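Local atomic coordinates of Cas13d (uncultured Ruminococcus sp, PDB entry 6IV9), a protein that binds a CRISPR RNA and, through two HEPN domains, probably matures it and cleaves target RNA. Residues I173-D178 with I522-N527; A184-N189 with N515-T520. The protein carries 2 engineered substitutions. All coordinates share one frame; numbering follows the deposited sequence.

Interaction 1: I173-D178 with I522-N527; sequences IYNILD and ISKFDN. With nucleotides of chain B.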
loop_
_atom_site.group_PDB
_atom_site.type_symbol
_atom_site.label_atom_id
_atom_site.label_comp_id
_atom_site.label_asym_id
_atom_site.label_seq_id
_atom_site.Cartn_x
_atom_site.Cartn_y
_atom_site.Cartn_z
ATOM N N ILE A 173 -12.216 -6.665 16.181
ATOM C CA ILE A 173 -11.105 -7.648 16.035
ATOM C C ILE A 173 -10.743 -7.865 14.560
ATOM O O ILE A 173 -9.579 -7.840 14.271
ATOM C CB ILE A 173 -11.448 -8.976 16.714
ATOM C CG1 ILE A 173 -11.480 -8.830 18.233
ATOM C CG2 ILE A 173 -10.479 -10.050 16.270
ATOM C CD1 ILE A 173 -12.118 -9.980 18.946
ATOM N N TYR A 174 -11.721 -7.963 13.662
ATOM C CA TYR A 174 -11.434 -8.165 12.214
ATOM C C TYR A 174 -10.625 -6.977 11.694
ATOM O O TYR A 174 -9.848 -7.157 10.794
ATOM C CB TYR A 174 -12.672 -8.543 11.391
ATOM C CG TYR A 174 -12.871 -10.028 11.287
ATOM C CD1 TYR A 174 -13.246 -10.751 12.390
ATOM C CD2 TYR A 174 -12.600 -10.733 10.129
ATOM C CE1 TYR A 174 -13.402 -12.118 12.344
ATOM C CE2 TYR A 174 -12.749 -12.110 10.059
ATOM C CZ TYR A 174 -13.151 -12.807 11.181
ATOM O OH TYR A 174 -13.293 -14.161 11.186
ATOM N N ASN A 175 -10.877 -5.792 12.228
ATOM C CA ASN A 175 -10.093 -4.598 11.837
ATOM C C ASN A 175 -8.628 -4.787 12.258
ATOM O O ASN A 175 -7.763 -4.396 11.507
ATOM C CB ASN A 175 -10.736 -3.312 12.332
ATOM C CG ASN A 175 -11.814 -2.854 11.382
ATOM O OD1 ASN A 175 -11.525 -2.305 10.348
ATOM N ND2 ASN A 175 -13.054 -3.115 11.706
ATOM N N ILE A 176 -8.392 -5.330 13.452
ATOM C CA ILE A 176 -6.999 -5.611 13.901
ATOM C C ILE A 176 -6.377 -6.687 13.003
ATOM O O ILE A 176 -5.257 -6.530 12.627
ATOM C CB ILE A 176 -6.914 -5.967 15.393
ATOM C CG1 ILE A 176 -7.462 -4.849 16.278
ATOM C CG2 ILE A 176 -5.494 -6.326 15.763
ATOM C CD1 ILE A 176 -7.625 -5.227 17.713
ATOM N N LEU A 177 -7.131 -7.713 12.622
ATOM C CA LEU A 177 -6.571 -8.768 11.742
ATOM C C LEU A 177 -6.151 -8.156 10.400
ATOM O O LEU A 177 -5.172 -8.603 9.867
ATOM C CB LEU A 177 -7.594 -9.879 11.545
ATOM C CG LEU A 177 -8.032 -10.589 12.818
ATOM C CD1 LEU A 177 -8.959 -11.742 12.493
ATOM C CD2 LEU A 177 -6.845 -11.044 13.630
ATOM N N ASP A 178 -6.914 -7.183 9.901
ATOM C CA ASP A 178 -6.622 -6.475 8.626
ATOM C C ASP A 178 -5.294 -5.718 8.744
ATOM O O ASP A 178 -4.569 -5.665 7.785
ATOM C CB ASP A 178 -7.754 -5.539 8.220
ATOM C CG ASP A 178 -8.975 -6.269 7.703
ATOM O OD1 ASP A 178 -8.837 -7.433 7.372
ATOM O OD2 ASP A 178 -10.041 -5.660 7.645
ATOM N N ILE A 522 -4.841 3.588 8.416
ATOM C CA ILE A 522 -5.674 4.712 8.921
ATOM C C ILE A 522 -7.127 4.262 8.997
ATOM O O ILE A 522 -7.765 4.528 9.962
ATOM C CB ILE A 522 -5.523 5.948 8.023
ATOM C CG1 ILE A 522 -4.115 6.526 8.094
ATOM C CG2 ILE A 522 -6.581 6.984 8.335
ATOM C CD1 ILE A 522 -3.770 7.388 6.933
ATOM N N SER A 523 -7.589 3.579 7.970
ATOM C CA SER A 523 -8.989 3.108 7.953
ATOM C C SER A 523 -9.252 2.125 9.107
ATOM O O SER A 523 -10.250 2.253 9.761
ATOM C CB SER A 523 -9.266 2.484 6.632
ATOM O OG SER A 523 -10.593 2.045 6.586
ATOM N N LYS A 524 -8.360 1.175 9.329
ATOM C CA LYS A 524 -8.564 0.171 10.398
ATOM C C LYS A 524 -8.545 0.833 11.781
ATOM O O LYS A 524 -9.402 0.535 12.565
ATOM C CB LYS A 524 -7.556 -0.965 10.249
ATOM C CG LYS A 524 -7.549 -1.644 8.892
ATOM C CD LYS A 524 -8.907 -1.967 8.355
ATOM C CE LYS A 524 -8.894 -2.382 6.903
ATOM N NZ LYS A 524 -10.175 -2.988 6.493
ATOM N N PHE A 525 -7.593 1.715 12.047
ATOM C CA PHE A 525 -7.555 2.392 13.367
ATOM C C PHE A 525 -8.816 3.242 13.557
ATOM O O PHE A 525 -9.334 3.294 14.629
ATOM C CB PHE A 525 -6.264 3.184 13.547
ATOM C CG PHE A 525 -5.074 2.356 13.952
ATOM C CD1 PHE A 525 -4.925 1.911 15.247
ATOM C CD2 PHE A 525 -4.102 2.019 13.038
ATOM C CE1 PHE A 525 -3.833 1.150 15.614
ATOM C CE2 PHE A 525 -3.012 1.259 13.411
ATOM C CZ PHE A 525 -2.874 0.834 14.699
ATOM N N ASP A 526 -9.274 3.891 12.501
ATOM C CA ASP A 526 -10.486 4.736 12.573
ATOM C C ASP A 526 -11.683 3.855 12.943
ATOM O O ASP A 526 -12.471 4.257 13.765
ATOM C CB ASP A 526 -10.705 5.427 11.236
ATOM C CG ASP A 526 -11.496 6.717 11.296
ATOM O OD1 ASP A 526 -11.794 7.167 12.378
ATOM O OD2 ASP A 526 -11.776 7.260 10.240
ATOM N N ASN A 527 -11.783 2.681 12.339
ATOM C CA ASN A 527 -12.887 1.743 12.648
ATOM C C ASN A 527 -12.788 1.262 14.096
ATOM O O ASN A 527 -13.786 1.230 14.776
ATOM C CB ASN A 527 -12.873 0.546 11.708
ATOM C CG ASN A 527 -13.382 0.897 10.332
ATOM O OD1 ASN A 527 -14.144 1.825 10.177
ATOM N ND2 ASN A 527 -12.950 0.164 9.333
ATOM P P U B 23 -22.092 -4.225 7.225
ATOM O OP1 U B 23 -22.544 -3.728 8.535
ATOM O OP2 U B 23 -22.073 -3.371 6.055
ATOM O "O5'" U B 23 -20.596 -4.736 7.480
ATOM C "C5'" U B 23 -19.647 -4.951 6.409
ATOM C "C4'" U B 23 -18.237 -4.845 6.989
ATOM O "O4'" U B 23 -18.036 -3.455 7.351
ATOM C "C3'" U B 23 -18.041 -5.630 8.296
ATOM O "O3'" U B 23 -16.758 -6.218 8.322
ATOM C "C2'" U B 23 -18.142 -4.576 9.369
ATOM O "O2'" U B 23 -17.528 -4.929 10.610
ATOM C "C1'" U B 23 -17.534 -3.357 8.669
ATOM N N1 U B 23 -18.030 -2.112 9.273
ATOM C C2 U B 23 -17.137 -1.303 9.953
ATOM O O2 U B 23 -15.965 -1.558 10.048
ATOM N N3 U B 23 -17.695 -0.203 10.556
ATOM C C4 U B 23 -19.002 0.156 10.569
ATOM O O4 U B 23 -19.343 1.165 11.183
ATOM C C5 U B 23 -19.865 -0.710 9.825
ATOM C C6 U B 23 -19.358 -1.780 9.211
#
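Lys524 and Asn527 reach across to Asp178 and Asn175 in a largely polar contact, to which the lysine methylenes add packing, between helices whose local axes run nearly antiparallel, at 160°, and approach to 9.0 Å. The ionic element is a salt bridge, Lys524 NZ to Asp178 OD2 at 2.9 Å, with the ammonium coming in above the carboxylate plane. A bend at chi2 of Lys524 carries the chain along the neighbouring helix, so that its CE also packs on Asp178 CB at 3.6 Å. The hydrogen-bonding element is Asn527 ND2 to Asn175 OD1, 3.0 Å and fairly straight at 160°. Asn175 OD1 lies close to the amide plane of Asn527, while ND2 comes in above the Asn175 carbonyl plane, the two amide planes being turned 63° apart. A methylene rests against the same amide oxygen: Lys524 CD touches Asn175 OD1 at 3.3 Å. Asn175 ND2 is held by Gln171 O one turn earlier, which fixes the amide flip. U23 of chain B borders the asparagine pair, its O2 3.5 Å from Asn527 ND2. Away from the RNA, Ile173 and Ile176 pack on helix 152-160, whereas Ile522 and Phe525 pack on helix 556-570.

Interaction 2: A184-N189 with N515-T520; sequences AVYVTN and NDLLTT. With nucleotides of chain B.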
loop_
_atom_site.group_PDB
_atom_site.type_symbol
_atom_site.label_atom_id
_atom_site.label_comp_id
_atom_site.label_asym_id
_atom_site.label_seq_id
_atom_site.Cartn_x
_atom_site.Cartn_y
_atom_site.Cartn_z
ATOM N N ALA A 184 1.941 -7.845 7.035
ATOM C CA ALA A 184 2.577 -9.079 6.539
ATOM C C ALA A 184 3.028 -8.875 5.087
ATOM O O ALA A 184 4.097 -9.319 4.734
ATOM C CB ALA A 184 1.627 -10.228 6.659
ATOM N N VAL A 185 2.208 -8.221 4.281
ATOM C CA VAL A 185 2.600 -7.975 2.870
ATOM C C VAL A 185 3.840 -7.076 2.817
ATOM O O VAL A 185 4.782 -7.434 2.184
ATOM C CB VAL A 185 1.446 -7.284 2.128
ATOM C CG1 VAL A 185 1.911 -6.695 0.818
ATOM C CG2 VAL A 185 0.250 -8.188 1.932
ATOM N N TYR A 186 3.801 -5.937 3.490
ATOM C CA TYR A 186 4.928 -4.972 3.426
ATOM C C TYR A 186 6.221 -5.489 4.055
ATOM O O TYR A 186 7.243 -5.259 3.490
ATOM C CB TYR A 186 4.469 -3.547 3.732
ATOM C CG TYR A 186 3.589 -3.078 2.615
ATOM C CD1 TYR A 186 4.122 -2.764 1.384
ATOM C CD2 TYR A 186 2.222 -3.100 2.744
ATOM C CE1 TYR A 186 3.316 -2.404 0.327
ATOM C CE2 TYR A 186 1.400 -2.720 1.706
ATOM C CZ TYR A 186 1.946 -2.380 0.490
ATOM O OH TYR A 186 1.136 -2.048 -0.542
ATOM N N VAL A 187 6.161 -6.138 5.209
ATOM C CA VAL A 187 7.430 -6.670 5.781
ATOM C C VAL A 187 7.991 -7.748 4.854
ATOM O O VAL A 187 9.179 -7.837 4.723
ATOM C CB VAL A 187 7.324 -7.142 7.238
ATOM C CG1 VAL A 187 6.969 -5.997 8.159
ATOM C CG2 VAL A 187 6.382 -8.301 7.405
ATOM N N THR A 188 7.126 -8.546 4.252
ATOM C CA THR A 188 7.639 -9.585 3.341
ATOM C C THR A 188 8.368 -8.902 2.182
ATOM O O THR A 188 9.451 -9.303 1.858
ATOM C CB THR A 188 6.511 -10.492 2.839
ATOM O OG1 THR A 188 5.996 -11.224 3.937
ATOM C CG2 THR A 188 6.984 -11.454 1.775
ATOM N N ASN A 189 7.769 -7.871 1.615
ATOM C CA ASN A 189 8.403 -7.152 0.488
ATOM C C ASN A 189 9.707 -6.481 0.935
ATOM O O ASN A 189 10.657 -6.539 0.203
ATOM C CB ASN A 189 7.453 -6.121 -0.110
ATOM C CG ASN A 189 6.307 -6.761 -0.852
ATOM O OD1 ASN A 189 6.301 -7.948 -1.052
ATOM N ND2 ASN A 189 5.343 -5.971 -1.261
ATOM N N ASN A 515 1.059 4.803 0.158
ATOM C CA ASN A 515 -0.386 5.114 0.113
ATOM C C ASN A 515 -1.198 3.882 0.491
ATOM O O ASN A 515 -2.088 4.010 1.272
ATOM C CB ASN A 515 -0.799 5.596 -1.272
ATOM C CG ASN A 515 -0.363 7.020 -1.498
ATOM O OD1 ASN A 515 -0.059 7.704 -0.545
ATOM N ND2 ASN A 515 -0.334 7.458 -2.739
ATOM N N ASP A 516 -0.849 2.739 -0.072
ATOM C CA ASP A 516 -1.613 1.509 0.221
ATOM C C ASP A 516 -1.496 1.133 1.701
ATOM O O ASP A 516 -2.509 0.928 2.321
ATOM C CB ASP A 516 -1.071 0.371 -0.630
ATOM C CG ASP A 516 -1.837 -0.918 -0.444
ATOM O OD1 ASP A 516 -3.041 -0.864 -0.464
ATOM O OD2 ASP A 516 -1.208 -1.943 -0.312
ATOM N N LEU A 517 -0.285 1.076 2.238
ATOM C CA LEU A 517 -0.141 0.696 3.661
ATOM C C LEU A 517 -0.790 1.735 4.583
ATOM O O LEU A 517 -1.550 1.368 5.431
ATOM C CB LEU A 517 1.351 0.614 3.978
ATOM C CG LEU A 517 1.667 0.414 5.454
ATOM C CD1 LEU A 517 1.158 -0.920 5.939
ATOM C CD2 LEU A 517 3.144 0.535 5.734
ATOM N N LEU A 518 -0.467 3.004 4.395
ATOM C CA LEU A 518 -0.998 4.045 5.304
ATOM C C LEU A 518 -2.517 4.181 5.205
ATOM O O LEU A 518 -3.146 4.217 6.223
ATOM C CB LEU A 518 -0.290 5.368 5.047
ATOM C CG LEU A 518 0.992 5.555 5.855
ATOM C CD1 LEU A 518 0.683 5.656 7.328
ATOM C CD2 LEU A 518 1.949 4.414 5.625
ATOM N N THR A 519 -3.076 4.232 4.007
ATOM C CA THR A 519 -4.550 4.383 3.949
ATOM C C THR A 519 -5.220 3.181 4.616
ATOM O O THR A 519 -6.185 3.363 5.281
ATOM C CB THR A 519 -5.052 4.625 2.527
ATOM O OG1 THR A 519 -4.754 3.487 1.730
ATOM C CG2 THR A 519 -4.496 5.893 1.934
ATOM N N THR A 520 -4.686 1.986 4.412
ATOM C CA THR A 520 -5.275 0.793 5.066
ATOM C C THR A 520 -5.160 0.909 6.592
ATOM O O THR A 520 -6.168 0.754 7.245
ATOM C CB THR A 520 -4.592 -0.497 4.597
ATOM O OG1 THR A 520 -4.680 -0.640 3.186
ATOM C CG2 THR A 520 -5.174 -1.730 5.245
ATOM P P U B 34 -5.291 10.449 -1.096
ATOM O OP1 U B 34 -3.969 11.128 -1.018
ATOM O OP2 U B 34 -6.217 10.725 -2.173
ATOM O "O5'" U B 34 -5.034 8.902 -1.063
ATOM C "C5'" U B 34 -4.914 8.132 -2.269
ATOM C "C4'" U B 34 -4.864 6.674 -1.913
ATOM O "O4'" U B 34 -6.096 6.211 -1.320
ATOM C "C3'" U B 34 -4.641 5.727 -3.083
ATOM O "O3'" U B 34 -3.233 5.751 -3.365
ATOM C "C2'" U B 34 -5.114 4.413 -2.481
ATOM O "O2'" U B 34 -4.106 3.874 -1.638
ATOM C "C1'" U B 34 -6.348 4.883 -1.710
ATOM N N1 U B 34 -7.580 4.883 -2.521
ATOM C C2 U B 34 -8.099 3.638 -2.795
ATOM O O2 U B 34 -7.570 2.610 -2.419
ATOM N N3 U B 34 -9.232 3.643 -3.545
ATOM C C4 U B 34 -9.897 4.737 -4.040
ATOM O O4 U B 34 -10.945 4.567 -4.637
ATOM C C5 U B 34 -9.322 5.999 -3.692
ATOM C C6 U B 34 -8.186 6.024 -2.981
ATOM P P C B 35 -2.705 5.649 -4.935
ATOM O OP1 C B 35 -1.250 5.851 -4.885
ATOM O OP2 C B 35 -3.521 6.492 -5.764
ATOM O "O5'" C B 35 -3.184 4.218 -5.356
ATOM C "C5'" C B 35 -2.525 3.073 -4.743
ATOM C "C4'" C B 35 -3.216 1.800 -5.153
ATOM O "O4'" C B 35 -4.563 1.858 -4.686
ATOM C "C3'" C B 35 -3.344 1.575 -6.662
ATOM O "O3'" C B 35 -2.128 1.028 -7.110
ATOM C "C2'" C B 35 -4.536 0.636 -6.738
ATOM O "O2'" C B 35 -4.220 -0.690 -6.416
ATOM C "C1'" C B 35 -5.405 1.203 -5.620
ATOM N N1 C B 35 -6.419 2.149 -6.088
ATOM C C2 C B 35 -7.589 1.591 -6.590
ATOM O O2 C B 35 -7.687 0.369 -6.605
ATOM N N3 C B 35 -8.600 2.396 -6.965
ATOM C C4 C B 35 -8.421 3.716 -6.979
ATOM N N4 C B 35 -9.425 4.478 -7.410
ATOM C C5 C B 35 -7.214 4.317 -6.517
ATOM C C6 C B 35 -6.227 3.498 -6.135
ATOM P P C B 33 -10.612 12.045 -1.390
ATOM O OP1 C B 33 -10.074 13.399 -1.641
ATOM O OP2 C B 33 -11.005 11.123 -2.482
ATOM O "O5'" C B 33 -9.543 11.231 -0.530
ATOM C "C5'" C B 33 -8.947 11.806 0.643
ATOM C "C4'" C B 33 -8.136 10.806 1.388
ATOM O "O4'" C B 33 -9.019 9.838 2.004
ATOM C "C3'" C B 33 -7.197 9.946 0.559
ATOM O "O3'" C B 33 -5.990 10.632 0.292
ATOM C "C2'" C B 33 -6.983 8.770 1.481
ATOM O "O2'" C B 33 -6.149 9.073 2.586
ATOM C "C1'" C B 33 -8.403 8.559 1.989
ATOM N N1 C B 33 -9.175 7.630 1.131
ATOM C C2 C B 33 -8.987 6.262 1.342
ATOM O O2 C B 33 -8.150 5.898 2.183
ATOM N N3 C B 33 -9.686 5.381 0.598
ATOM C C4 C B 33 -10.516 5.817 -0.354
ATOM N N4 C B 33 -11.220 4.915 -1.025
ATOM C C5 C B 33 -10.756 7.203 -0.565
ATOM C C6 C B 33 -10.085 8.067 0.209
#
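Tyr186 spans the gap to helix 511-535 and meets two consecutive residues, Asp516 and Leu517. The polar element is the phenol hydroxyl donating to the carboxylate: Tyr186 OH lies 2.4 Å from Asp516 OD2, very short, so the exact length is doubtful. OD2 sits at the ring's edge, near its plane, and the carboxylate is turned 65° from the ring. Asp516 reaches it because its CG stands opposite the backbone N (chi1 -177°). The apolar element is lighter: Leu517 CB approaches Tyr186 CD2 at 4.0 Å, while Val185 CG1 covers one ring face from the tyrosine's own helix. Contacts to the RNA form a third group. Asn515 ND2 donates to OP1 of C35 of chain B at 2.8 Å, nearly straight at 173°. Thr519 turns CG2 to the sugars, 3.6 Å from O4' of U34 of chain B, and its OG1 bonds Asn515 O at 2.8 Å, on the opposite face of that carbonyl from Thr519 N. Alanine at Thr519, lacking OG1 and CG2, would probably leave Asn515 O without its second donor and open a gap beside the sugars of C33 and U34 of chain B. Such a two-sided helix, anchored to the protein by one face and touching sugars, a phosphate and a base oxygen of chain B with another, is consistent with a wall of the crRNA-binding channel.

In the fold
Both interactions join helix 168-197 to helix 511-535, and the order of residues is reversed between them: interaction 1 pairs the earlier part of the first helix with the later part of the second, and interaction 2 is nested inside the loop it closes. Their centres are 13 Å apart. The nearest CA atoms are 5.2 Å apart for Asn175 and Lys524 but 7.6 Å apart for Tyr186 and Leu517, a span bridged in interaction 2 by a long aromatic side chain. Each borders a different region of chain B, U23 in one case and nucleotides 33-35 in the other. A bound magnesium ion lies about 4 Å from the side chain of Asp178.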